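Extracellular solute-binding protein, family 5 (Chelativorans sp., PDB 6WM6) binds EDTA in the periplasm as the solute-binding protein of an ABC transporter, and accommodates various other aminopolycarboxylates. Local coordinates at residues I58-A66 / Y206-P215; E119-V127 / A216-V224. One frame throughout, in Å; residues are numbered along the deposited sequence.

Contact 1 (I58-A66 / Y206-P215)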
ATOM      1  N   ILE A  58      -5.165   5.047  17.032  1.00 27.33           N
ATOM      2  CA  ILE A  58      -6.249   4.240  16.479  1.00 24.50           C
ATOM      3  C   ILE A  58      -7.568   4.918  16.848  1.00 24.70           C
ATOM      4  O   ILE A  58      -7.981   4.904  18.015  1.00 25.90           O
ATOM      5  CB  ILE A  58      -6.241   2.805  17.022  1.00 24.64           C
ATOM      6  CG1 ILE A  58      -4.871   2.143  16.868  1.00 31.78           C
ATOM      7  CG2 ILE A  58      -7.332   1.990  16.320  1.00 27.22           C
ATOM      8  CD1 ILE A  58      -4.434   1.961  15.454  1.00 39.28           C
ATOM      9  N   THR A  59      -8.247   5.490  15.856  1.00 25.99           N
ATOM     10  CA  THR A  59      -9.592   6.022  16.037  1.00 27.16           C
ATOM     11  C   THR A  59     -10.634   5.265  15.235  1.00 25.73           C
ATOM     12  O   THR A  59     -11.830   5.510  15.413  1.00 29.41           O
ATOM     13  CB  THR A  59      -9.643   7.511  15.651  1.00 25.07           C
ATOM     14  OG1 THR A  59      -9.152   7.676  14.324  1.00 32.89           O
ATOM     15  CG2 THR A  59      -8.781   8.315  16.617  1.00 33.60           C
ATOM     16  N   ASN A  60     -10.210   4.346  14.381  1.00 22.78           N
ATOM     17  CA  ASN A  60     -11.089   3.526  13.556  1.00 23.99           C
ATOM     18  C   ASN A  60     -10.427   2.157  13.483  1.00 20.55           C
ATOM     19  O   ASN A  60      -9.250   2.059  13.145  1.00 21.57           O
ATOM     20  CB  ASN A  60     -11.246   4.151  12.161  1.00 22.96           C
ATOM     21  CG  ASN A  60     -12.265   3.424  11.300  1.00 21.27           C
ATOM     22  OD1 ASN A  60     -12.197   2.194  11.120  1.00 22.23           O
ATOM     23  ND2 ASN A  60     -13.185   4.169  10.728  1.00 23.97           N
ATOM     24  N   TRP A  61     -11.178   1.116  13.835  1.00 19.78           N
ATOM     25  CA  TRP A  61     -10.669  -0.227  13.974  1.00 18.39           C
ATOM     26  C   TRP A  61     -11.008  -1.098  12.775  1.00 18.76           C
ATOM     27  O   TRP A  61     -10.709  -2.296  12.800  1.00 20.20           O
ATOM     28  CB  TRP A  61     -11.226  -0.878  15.241  1.00 19.81           C
ATOM     29  CG  TRP A  61     -10.708  -0.236  16.472  1.00 20.10           C
ATOM     30  CD1 TRP A  61     -11.243   0.841  17.121  1.00 21.48           C
ATOM     31  CD2 TRP A  61      -9.548  -0.630  17.206  1.00 18.80           C
ATOM     32  NE1 TRP A  61     -10.472   1.147  18.216  1.00 22.88           N
ATOM     33  CE2 TRP A  61      -9.426   0.262  18.285  1.00 20.46           C
ATOM     34  CE3 TRP A  61      -8.597  -1.643  17.052  1.00 20.65           C
ATOM     35  CZ2 TRP A  61      -8.389   0.162  19.214  1.00 22.88           C
ATOM     36  CZ3 TRP A  61      -7.578  -1.737  17.972  1.00 22.43           C
ATOM     37  CH2 TRP A  61      -7.480  -0.839  19.038  1.00 22.47           C
ATOM     38  N   ASN A  62     -11.587  -0.514  11.730  1.00 20.08           N
ATOM     39  CA  ASN A  62     -12.091  -1.244  10.572  1.00 16.91           C
ATOM     40  C   ASN A  62     -11.247  -0.860   9.363  1.00 18.19           C
ATOM     41  O   ASN A  62     -11.502   0.152   8.700  1.00 17.73           O
ATOM     42  CB  ASN A  62     -13.571  -0.907  10.383  1.00 19.00           C
ATOM     43  CG  ASN A  62     -14.183  -1.575   9.183  1.00 18.20           C
ATOM     44  OD1 ASN A  62     -13.504  -2.255   8.387  1.00 18.89           O
ATOM     45  ND2 ASN A  62     -15.511  -1.396   9.040  1.00 19.98           N
ATOM     46  N   VAL A  63     -10.252  -1.686   9.057  1.00 17.36           N
ATOM     47  CA  VAL A  63      -9.289  -1.350   8.006  1.00 17.43           C
ATOM     48  C   VAL A  63      -9.946  -1.249   6.642  1.00 17.47           C
ATOM     49  O   VAL A  63      -9.385  -0.634   5.725  1.00 19.08           O
ATOM     50  CB  VAL A  63      -8.122  -2.358   8.008  1.00 17.44           C
ATOM     51  CG1 VAL A  63      -8.525  -3.685   7.403  1.00 18.78           C
ATOM     52  CG2 VAL A  63      -6.917  -1.762   7.283  1.00 20.31           C
ATOM     53  N   THR A  64     -11.101  -1.889   6.454  1.00 17.13           N
ATOM     54  CA  THR A  64     -11.799  -1.874   5.178  1.00 17.26           C
ATOM     55  C   THR A  64     -12.590  -0.595   4.959  1.00 17.52           C
ATOM     56  O   THR A  64     -13.086  -0.360   3.845  1.00 18.78           O
ATOM     57  CB  THR A  64     -12.682  -3.103   4.968  1.00 17.48           C
ATOM     58  OG1 THR A  64     -13.886  -3.004   5.749  1.00 18.85           O
ATOM     59  CG2 THR A  64     -11.932  -4.385   5.341  1.00 19.93           C
ATOM     60  N   SER A  65     -12.771   0.221   5.992  1.00 17.78           N
ATOM     61  CA  SER A  65     -13.530   1.457   5.851  1.00 17.96           C
ATOM     62  C   SER A  65     -12.661   2.552   5.260  1.00 18.78           C
ATOM     63  O   SER A  65     -11.431   2.458   5.247  1.00 19.23           O
ATOM     64  CB  SER A  65     -14.092   1.906   7.207  1.00 18.71           C
ATOM     65  OG  SER A  65     -13.074   2.392   8.082  1.00 18.69           O
ATOM     66  N   ALA A  66     -13.317   3.612   4.783  1.00 20.88           N
ATOM     67  CA  ALA A  66     -12.567   4.722   4.200  1.00 22.42           C
ATOM     68  C   ALA A  66     -11.596   5.323   5.207  1.00 21.77           C
ATOM     69  O   ALA A  66     -10.434   5.594   4.877  1.00 23.82           O
ATOM     70  CB  ALA A  66     -13.528   5.788   3.679  1.00 26.14           C
ATOM     71  N   TYR A 206     -21.396  -1.737  10.473  1.00 19.87           N
ATOM     72  CA  TYR A 206     -20.125  -1.551   9.788  1.00 21.06           C
ATOM     73  C   TYR A 206     -19.517  -0.191  10.102  1.00 21.24           C
ATOM     74  O   TYR A 206     -18.307  -0.086  10.411  1.00 20.36           O
ATOM     75  CB  TYR A 206     -20.348  -1.731   8.288  1.00 19.98           C
ATOM     76  CG  TYR A 206     -19.105  -1.594   7.447  1.00 18.68           C
ATOM     77  CD1 TYR A 206     -18.273  -2.684   7.218  1.00 18.95           C
ATOM     78  CD2 TYR A 206     -18.753  -0.370   6.881  1.00 19.20           C
ATOM     79  CE1 TYR A 206     -17.132  -2.561   6.422  1.00 19.44           C
ATOM     80  CE2 TYR A 206     -17.625  -0.247   6.101  1.00 19.48           C
ATOM     81  CZ  TYR A 206     -16.817  -1.348   5.882  1.00 18.39           C
ATOM     82  OH  TYR A 206     -15.703  -1.187   5.089  1.00 20.19           O
ATOM     83  N   ASN A 207     -20.330   0.861  10.019  1.00 22.78           N
ATOM     84  CA  ASN A 207     -19.838   2.216  10.199  1.00 21.50           C
ATOM     85  C   ASN A 207     -19.614   2.576  11.666  1.00 25.00           C
ATOM     86  O   ASN A 207     -18.790   3.451  11.953  1.00 26.75           O
ATOM     87  CB  ASN A 207     -20.836   3.226   9.604  1.00 22.98           C
ATOM     88  CG  ASN A 207     -20.925   3.163   8.100  1.00 22.23           C
ATOM     89  OD1 ASN A 207     -19.988   2.768   7.411  1.00 24.02           O
ATOM     90  ND2 ASN A 207     -22.057   3.588   7.563  1.00 25.42           N
ATOM     91  N   ASN A 208     -20.330   1.946  12.598  1.00 24.37           N
ATOM     92  CA  ASN A 208     -20.245   2.293  14.013  0.55 23.16           C
ATOM     93  C   ASN A 208     -19.613   1.165  14.822  1.00 26.22           C
ATOM     94  O   ASN A 208     -18.452   1.275  15.207  1.00 27.04           O
ATOM     95  CB  ASN A 208     -21.626   2.703  14.532  0.55 24.56           C
ATOM     96  CG  ASN A 208     -22.221   3.851  13.729  0.55 31.01           C
ATOM     97  OD1 ASN A 208     -23.369   3.788  13.288  0.55 45.17           O
ATOM     98  ND2 ASN A 208     -21.430   4.895  13.514  0.55 30.89           N
ATOM     99  N   PHE A 209     -20.328   0.066  15.064  1.00 22.42           N
ATOM    100  CA  PHE A 209     -19.789  -1.019  15.888  1.00 22.47           C
ATOM    101  C   PHE A 209     -18.389  -1.454  15.464  1.00 21.02           C
ATOM    102  O   PHE A 209     -17.468  -1.477  16.286  1.00 22.81           O
ATOM    103  CB  PHE A 209     -20.761  -2.204  15.867  1.00 23.72           C
ATOM    104  CG  PHE A 209     -20.245  -3.438  16.546  1.00 23.48           C
ATOM    105  CD1 PHE A 209     -19.992  -3.447  17.924  1.00 24.87           C
ATOM    106  CD2 PHE A 209     -20.032  -4.600  15.822  1.00 23.45           C
ATOM    107  CE1 PHE A 209     -19.525  -4.602  18.534  1.00 24.61           C
ATOM    108  CE2 PHE A 209     -19.557  -5.757  16.442  1.00 25.64           C
ATOM    109  CZ  PHE A 209     -19.309  -5.746  17.802  1.00 24.06           C
ATOM    110  N   LEU A 210     -18.191  -1.806  14.190  1.00 21.11           N
ATOM    111  CA  LEU A 210     -16.911  -2.357  13.776  1.00 21.42           C
ATOM    112  C   LEU A 210     -15.840  -1.286  13.628  1.00 20.23           C
ATOM    113  O   LEU A 210     -14.651  -1.612  13.685  1.00 22.47           O
ATOM    114  CB  LEU A 210     -17.055  -3.120  12.454  1.00 20.85           C
ATOM    115  CG  LEU A 210     -17.872  -4.413  12.530  1.00 21.22           C
ATOM    116  CD1 LEU A 210     -18.012  -5.039  11.163  1.00 22.84           C
ATOM    117  CD2 LEU A 210     -17.231  -5.408  13.503  1.00 21.99           C
ATOM    118  N   SER A 211     -16.222  -0.027  13.445  1.00 20.56           N
ATOM    119  CA  SER A 211     -15.275   1.059  13.242  1.00 20.21           C
ATOM    120  C   SER A 211     -14.898   1.748  14.542  1.00 20.87           C
ATOM    121  O   SER A 211     -13.720   1.973  14.809  1.00 21.95           O
ATOM    122  CB  SER A 211     -15.864   2.082  12.264  1.00 21.91           C
ATOM    123  OG  SER A 211     -16.020   1.518  10.972  1.00 23.46           O
ATOM    124  N   ASN A 212     -15.884   2.104  15.364  1.00 22.32           N
ATOM    125  CA  ASN A 212     -15.627   2.951  16.519  1.00 21.26           C
ATOM    126  C   ASN A 212     -15.281   2.190  17.781  1.00 23.84           C
ATOM    127  O   ASN A 212     -14.612   2.755  18.650  1.00 28.82           O
ATOM    128  CB  ASN A 212     -16.850   3.831  16.816  1.00 26.27           C
ATOM    129  CG  ASN A 212     -17.215   4.731  15.663  1.00 27.35           C
ATOM    130  OD1 ASN A 212     -16.359   5.148  14.886  1.00 37.63           O
ATOM    131  ND2 ASN A 212     -18.501   5.036  15.541  1.00 32.76           N
ATOM    132  N   GLU A 213     -15.738   0.959  17.933  1.00 22.82           N
ATOM    133  CA  GLU A 213     -15.524   0.220  19.163  1.00 23.53           C
ATOM    134  C   GLU A 213     -14.201  -0.527  19.139  1.00 22.57           C
ATOM    135  O   GLU A 213     -13.806  -1.076  18.110  1.00 22.76           O
ATOM    136  CB  GLU A 213     -16.646  -0.785  19.400  1.00 26.34           C
ATOM    137  CG  GLU A 213     -18.039  -0.180  19.521  1.00 33.47           C
ATOM    138  CD  GLU A 213     -18.130   0.853  20.628  1.00 58.21           C
ATOM    139  OE1 GLU A 213     -18.605   1.976  20.357  1.00 60.89           O
ATOM    140  OE2 GLU A 213     -17.715   0.546  21.768  1.00 59.89           O
ATOM    141  N   VAL A 214     -13.525  -0.552  20.275  1.00 23.53           N
ATOM    142  CA  VAL A 214     -12.356  -1.434  20.414  1.00 23.68           C
ATOM    143  C   VAL A 214     -12.848  -2.867  20.296  1.00 21.06           C
ATOM    144  O   VAL A 214     -13.801  -3.257  21.006  1.00 23.55           O
ATOM    145  CB  VAL A 214     -11.672  -1.197  21.771  1.00 23.06           C
ATOM    146  CG1 VAL A 214     -10.432  -2.083  21.895  1.00 23.94           C
ATOM    147  CG2 VAL A 214     -11.291   0.276  21.934  1.00 25.53           C
ATOM    148  N   PRO A 215     -12.279  -3.685  19.423  1.00 20.59           N
ATOM    149  CA  PRO A 215     -12.871  -5.014  19.204  1.00 20.56           C
ATOM    150  C   PRO A 215     -12.639  -5.910  20.411  1.00 19.77           C
ATOM    151  O   PRO A 215     -11.506  -6.041  20.882  1.00 24.11           O
ATOM    152  CB  PRO A 215     -12.144  -5.533  17.957  1.00 21.62           C
ATOM    153  CG  PRO A 215     -10.871  -4.700  17.878  1.00 21.74           C
ATOM    154  CD  PRO A 215     -11.216  -3.369  18.450  1.00 20.80           C
TER
HETATM  155  O   HOH W   1     -12.848   4.973  18.367  1.00 37.21           O
HETATM  156  O   HOH W   2     -14.075   5.438  13.897  1.00 39.57           O
HETATM  157  O   HOH W   3     -15.835   3.966   9.371  1.00 28.32           O
HETATM  158  O   HOH W   4     -13.242  -3.805  13.897  1.00 36.83           O

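Contact 2 (E119-V127 / A216-V224)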
ATOM      1  N   GLU A 119     -13.615 -26.904   9.525  1.00 20.21           N
ATOM      2  CA  GLU A 119     -14.616 -27.110  10.563  0.56 21.00           C
ATOM      3  C   GLU A 119     -14.206 -26.436  11.863  1.00 23.68           C
ATOM      4  O   GLU A 119     -15.045 -25.826  12.538  1.00 26.51           O
ATOM      5  CB  GLU A 119     -14.863 -28.609  10.748  0.56 25.27           C
ATOM      6  CG  GLU A 119     -15.639 -29.216   9.584  0.56 29.63           C
ATOM      7  CD  GLU A 119     -15.962 -30.681   9.782  0.56 44.12           C
ATOM      8  OE1 GLU A 119     -16.375 -31.334   8.798  0.56 45.58           O
ATOM      9  OE2 GLU A 119     -15.805 -31.178  10.916  0.56 45.69           O
ATOM     10  N   ASP A 120     -12.918 -26.488  12.208  1.00 20.99           N
ATOM     11  CA  ASP A 120     -12.436 -25.952  13.479  1.00 22.35           C
ATOM     12  C   ASP A 120     -12.219 -24.444  13.483  1.00 19.24           C
ATOM     13  O   ASP A 120     -11.889 -23.888  14.538  1.00 21.36           O
ATOM     14  CB  ASP A 120     -11.149 -26.649  13.891  1.00 25.60           C
ATOM     15  CG  ASP A 120     -11.345 -28.108  14.236  1.00 54.07           C
ATOM     16  OD1 ASP A 120     -12.501 -28.510  14.489  1.00 58.82           O
ATOM     17  OD2 ASP A 120     -10.341 -28.854  14.260  1.00 66.46           O
ATOM     18  N   ALA A 121     -12.424 -23.746  12.375  1.00 18.49           N
ATOM     19  CA  ALA A 121     -12.304 -22.291  12.383  1.00 17.29           C
ATOM     20  C   ALA A 121     -13.493 -21.682  13.138  1.00 18.52           C
ATOM     21  O   ALA A 121     -14.659 -21.859  12.751  1.00 18.83           O
ATOM     22  CB  ALA A 121     -12.239 -21.744  10.968  1.00 18.13           C
ATOM     23  N   VAL A 122     -13.179 -20.974  14.218  1.00 18.15           N
ATOM     24  CA  VAL A 122     -14.162 -20.389  15.114  1.00 16.96           C
ATOM     25  C   VAL A 122     -13.732 -18.985  15.512  1.00 17.62           C
ATOM     26  O   VAL A 122     -12.539 -18.653  15.522  1.00 17.70           O
ATOM     27  CB  VAL A 122     -14.370 -21.245  16.391  1.00 19.60           C
ATOM     28  CG1 VAL A 122     -14.871 -22.647  16.044  1.00 22.46           C
ATOM     29  CG2 VAL A 122     -13.081 -21.302  17.225  1.00 19.83           C
ATOM     30  N   TRP A 123     -14.723 -18.161  15.863  1.00 17.43           N
ATOM     31  CA  TRP A 123     -14.467 -16.886  16.529  1.00 17.97           C
ATOM     32  C   TRP A 123     -14.111 -17.145  17.986  1.00 18.68           C
ATOM     33  O   TRP A 123     -14.292 -18.246  18.514  1.00 18.23           O
ATOM     34  CB  TRP A 123     -15.692 -15.979  16.397  1.00 17.49           C
ATOM     35  CG  TRP A 123     -16.019 -15.607  14.991  1.00 18.79           C
ATOM     36  CD1 TRP A 123     -17.023 -16.121  14.207  1.00 18.66           C
ATOM     37  CD2 TRP A 123     -15.333 -14.647  14.175  1.00 17.45           C
ATOM     38  NE1 TRP A 123     -17.010 -15.531  12.968  1.00 17.34           N
ATOM     39  CE2 TRP A 123     -15.984 -14.625  12.919  1.00 16.96           C
ATOM     40  CE3 TRP A 123     -14.244 -13.805  14.394  1.00 18.61           C
ATOM     41  CZ2 TRP A 123     -15.560 -13.805  11.877  1.00 18.27           C
ATOM     42  CZ3 TRP A 123     -13.826 -12.977  13.365  1.00 18.10           C
ATOM     43  CH2 TRP A 123     -14.469 -12.995  12.123  1.00 18.14           C
ATOM     44  N   SER A 124     -13.634 -16.098  18.667  1.00 18.40           N
ATOM     45  CA  SER A 124     -13.113 -16.236  20.025  1.00 18.65           C
ATOM     46  C   SER A 124     -14.176 -16.583  21.044  1.00 21.79           C
ATOM     47  O   SER A 124     -13.821 -16.958  22.166  1.00 22.35           O
ATOM     48  CB  SER A 124     -12.386 -14.953  20.425  1.00 21.10           C
ATOM     49  OG  SER A 124     -13.208 -13.832  20.196  1.00 21.47           O
ATOM     50  N   ASP A 125     -15.441 -16.451  20.702  1.00 18.99           N
ATOM     51  CA  ASP A 125     -16.541 -16.868  21.573  1.00 20.71           C
ATOM     52  C   ASP A 125     -17.024 -18.283  21.254  1.00 21.30           C
ATOM     53  O   ASP A 125     -18.035 -18.730  21.827  1.00 23.49           O
ATOM     54  CB  ASP A 125     -17.697 -15.864  21.480  1.00 23.27           C
ATOM     55  CG  ASP A 125     -18.207 -15.656  20.054  1.00 24.63           C
ATOM     56  OD1 ASP A 125     -17.793 -16.388  19.120  1.00 22.44           O
ATOM     57  OD2 ASP A 125     -19.051 -14.737  19.861  1.00 27.79           O
ATOM     58  N   GLY A 126     -16.311 -19.006  20.388  1.00 20.16           N
ATOM     59  CA  GLY A 126     -16.654 -20.360  20.024  1.00 20.59           C
ATOM     60  C   GLY A 126     -17.626 -20.497  18.874  1.00 21.18           C
ATOM     61  O   GLY A 126     -17.865 -21.624  18.410  1.00 22.08           O
ATOM     62  N   VAL A 127     -18.207 -19.407  18.409  1.00 19.33           N
ATOM     63  CA  VAL A 127     -19.139 -19.473  17.283  1.00 21.21           C
ATOM     64  C   VAL A 127     -18.350 -19.782  16.012  1.00 18.29           C
ATOM     65  O   VAL A 127     -17.362 -19.087  15.709  1.00 18.66           O
ATOM     66  CB  VAL A 127     -19.903 -18.155  17.163  1.00 20.61           C
ATOM     67  CG1 VAL A 127     -20.762 -18.151  15.904  1.00 22.42           C
ATOM     68  CG2 VAL A 127     -20.763 -17.927  18.420  1.00 22.65           C
ATOM     69  N   ALA A 216     -13.712  -6.545  20.881  1.00 20.65           N
ATOM     70  CA  ALA A 216     -13.643  -7.533  21.949  1.00 23.97           C
ATOM     71  C   ALA A 216     -13.483  -8.951  21.415  1.00 28.26           C
ATOM     72  O   ALA A 216     -13.146  -9.860  22.178  1.00 34.74           O
ATOM     73  CB  ALA A 216     -14.899  -7.452  22.821  1.00 26.19           C
ATOM     74  N   TRP A 217     -13.659  -9.136  20.118  1.00 19.48           N
ATOM     75  CA  TRP A 217     -13.669 -10.427  19.447  1.00 18.95           C
ATOM     76  C   TRP A 217     -12.367 -10.636  18.683  1.00 18.21           C
ATOM     77  O   TRP A 217     -11.577  -9.719  18.468  1.00 18.56           O
ATOM     78  CB  TRP A 217     -14.854 -10.445  18.452  1.00 18.91           C
ATOM     79  CG  TRP A 217     -14.868  -9.210  17.586  1.00 19.41           C
ATOM     80  CD1 TRP A 217     -15.599  -8.073  17.810  1.00 20.46           C
ATOM     81  CD2 TRP A 217     -14.088  -8.958  16.416  1.00 19.24           C
ATOM     82  NE1 TRP A 217     -15.321  -7.140  16.848  1.00 20.61           N
ATOM     83  CE2 TRP A 217     -14.406  -7.653  15.970  1.00 19.20           C
ATOM     84  CE3 TRP A 217     -13.171  -9.714  15.680  1.00 18.70           C
ATOM     85  CZ2 TRP A 217     -13.816  -7.089  14.831  1.00 20.27           C
ATOM     86  CZ3 TRP A 217     -12.584  -9.138  14.539  1.00 19.80           C
ATOM     87  CH2 TRP A 217     -12.921  -7.847  14.139  1.00 20.47           C
ATOM     88  N   SER A 218     -12.164 -11.881  18.253  1.00 18.67           N
ATOM     89  CA  SER A 218     -11.039 -12.201  17.396  1.00 16.71           C
ATOM     90  C   SER A 218     -11.315 -13.474  16.622  1.00 17.33           C
ATOM     91  O   SER A 218     -11.994 -14.375  17.112  1.00 18.12           O
ATOM     92  CB  SER A 218      -9.771 -12.414  18.239  1.00 18.71           C
ATOM     93  OG  SER A 218      -8.722 -12.870  17.408  1.00 17.78           O
ATOM     94  N   GLY A 219     -10.767 -13.544  15.406  1.00 17.15           N
ATOM     95  CA  GLY A 219     -10.691 -14.779  14.651  1.00 16.34           C
ATOM     96  C   GLY A 219      -9.259 -15.162  14.338  1.00 17.13           C
ATOM     97  O   GLY A 219      -8.995 -15.932  13.398  1.00 17.59           O
ATOM     98  N   GLY A 220      -8.323 -14.598  15.108  1.00 15.89           N
ATOM     99  CA  GLY A 220      -6.901 -14.784  14.881  1.00 15.45           C
ATOM    100  C   GLY A 220      -6.179 -15.235  16.128  1.00 16.18           C
ATOM    101  O   GLY A 220      -6.797 -15.588  17.141  1.00 16.72           O
ATOM    102  N   PRO A 221      -4.848 -15.181  16.104  1.00 16.03           N
ATOM    103  CA  PRO A 221      -4.062 -15.723  17.227  1.00 15.77           C
ATOM    104  C   PRO A 221      -4.115 -14.873  18.480  1.00 16.27           C
ATOM    105  O   PRO A 221      -3.884 -15.412  19.567  1.00 17.49           O
ATOM    106  CB  PRO A 221      -2.632 -15.810  16.649  1.00 16.69           C
ATOM    107  CG  PRO A 221      -2.629 -14.798  15.530  1.00 16.13           C
ATOM    108  CD  PRO A 221      -4.006 -14.903  14.923  1.00 16.49           C
ATOM    109  N   TYR A 222      -4.413 -13.581  18.349  1.00 16.93           N
ATOM    110  CA  TYR A 222      -4.422 -12.647  19.468  1.00 16.66           C
ATOM    111  C   TYR A 222      -5.773 -11.938  19.551  1.00 17.56           C
ATOM    112  O   TYR A 222      -6.566 -11.975  18.605  1.00 18.52           O
ATOM    113  CB  TYR A 222      -3.260 -11.631  19.332  1.00 17.27           C
ATOM    114  CG  TYR A 222      -1.895 -12.267  19.578  1.00 16.55           C
ATOM    115  CD1 TYR A 222      -1.415 -12.446  20.853  1.00 17.04           C
ATOM    116  CD2 TYR A 222      -1.110 -12.683  18.520  1.00 16.97           C
ATOM    117  CE1 TYR A 222      -0.205 -13.038  21.088  1.00 17.14           C
ATOM    118  CE2 TYR A 222       0.126 -13.268  18.736  1.00 17.23           C
ATOM    119  CZ  TYR A 222       0.565 -13.448  20.026  1.00 16.88           C
ATOM    120  OH  TYR A 222       1.783 -14.058  20.291  1.00 18.35           O
ATOM    121  N   MET A 223      -6.028 -11.309  20.691  1.00 17.95           N
ATOM    122  CA  MET A 223      -7.234 -10.515  20.885  1.00 17.45           C
ATOM    123  C   MET A 223      -6.896  -9.344  21.787  1.00 17.83           C
ATOM    124  O   MET A 223      -5.969  -9.427  22.581  1.00 18.84           O
ATOM    125  CB  MET A 223      -8.356 -11.381  21.469  1.00 20.18           C
ATOM    126  CG  MET A 223      -8.117 -11.873  22.892  1.00 20.76           C
ATOM    127  SD  MET A 223      -9.269 -13.191  23.352  1.00 23.40           S
ATOM    128  CE  MET A 223     -10.859 -12.464  23.004  1.00 32.99           C
ATOM    129  N   VAL A 224      -7.664  -8.266  21.678  1.00 19.39           N
ATOM    130  CA  VAL A 224      -7.371  -7.061  22.451  1.00 20.92           C
ATOM    131  C   VAL A 224      -7.774  -7.256  23.907  1.00 20.92           C
ATOM    132  O   VAL A 224      -8.929  -7.606  24.215  1.00 23.36           O
ATOM    133  CB  VAL A 224      -8.066  -5.842  21.830  1.00 22.93           C
ATOM    134  CG1 VAL A 224      -7.779  -4.579  22.678  1.00 24.89           C
ATOM    135  CG2 VAL A 224      -7.608  -5.625  20.421  1.00 24.85           C
TER

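Contact 1 (I58-A66 / Y206-P215)
The indole of W61 lies across the chain that leaves helix 202-212. P215 CD packs over the six-membered ring, 3.8 Å from its centroid. V214 CA covers the five-membered ring on the same face, 4.0 Å from that centroid. I58 CG2, from its own segment, sits over the centre of the opposite face, so both faces of the ring are covered. W61 N gives a nearly straight bond of 2.9 Å to a lone pair of S211 O, which also lies at the indole edge.

The loop is shaped by an Asx turn, in which N60 OD1 accepts from N62 N, and by a type I beta turn from N62 to S65. With CG anti to its own backbone nitrogen (chi1 178°), the N62 amide extends over Y206, and N62 ND2 stands 3.3 Å above the tyrosine ring plane. The amide and ring planes are 80° apart. The same ND2 makes a weak bond to Y206 O, an oxygen that also accepts from S211 OG. Y206 OH donates to T64 OG1 at 2.7 Å, and T64 OG1 in turn donates to N62 OD1. Waters bridge T59 O to N212 at the exposed margin.

The loop 58-66 packs against helix 71-77 through I58, W61 and V63. Helix 131-141 meets T64, Y206 and L210. From strand 222-228, F227 meets W61 edge-to-face and also touches V214.

Contact 2 (E119-V127 / A216-V224)
S124 and S218 join two loops, and the S124 side belongs to a type I beta turn running from W123 to G126. The tight part centres on the two serines and W123. S218 N donates to S124 OG at 2.9 Å, while S124 N returns a weak bond to S218 O at 2.8 Å. The S124 hydroxyl is placed between its own backbone nitrogen and carbonyl carbon (chi1 51°), which points it at S218 N. M223 CE rests 3.9 Å from S124 CB and closes one flank.

W123 fills the other flank. The CE3 and CZ3 side of its indole lies directly against the glycine backbone at G219, with W123 CE3 3.6 Å from G219 N. W123 CZ3 also meets W217 CE3 at 4.1 Å, the two indole planes being nearly perpendicular. The opposite end of the W123 indole is held by D133, which accepts from NE1.

On the outer side of the turn the contact opens out. D125 and G126 make no contact with 216-224; D125 is exposed to solvent and G126 partly so. D125 forms an Asx turn through V127 N, and its other carboxylate oxygen bonds H194. Back on the buried side, S218 points its own side chain away from the 119-127 loop, into an ST turn: S218 OG accepts from G220 N at 2.9 Å and donates to Y222 O at 2.6 Å.

Contacts 1 and 2 lie on the same side of the chain's centre, with their own centres about 18 Å apart. They share one continuous run of chain, since 206-215 leads directly into 216-224. Where they meet, the packing is mostly apolar: V214 CG1 is 3.7 Å from V224 CG1, and L210 CD2 is 4.0 Å from W217 CZ2. The exception is P215 O, a carbonyl oxygen 3.6 Å from V224 CB. This run links helix 202-212 to strand 222-228. Contact 1 sets a loop from early in the chain against the first half of this run, and contact 2 sets the loop before helix 131-141 against the second half of it. Contact 2 is farther from the chain's centre, about 27 Å against 19 Å.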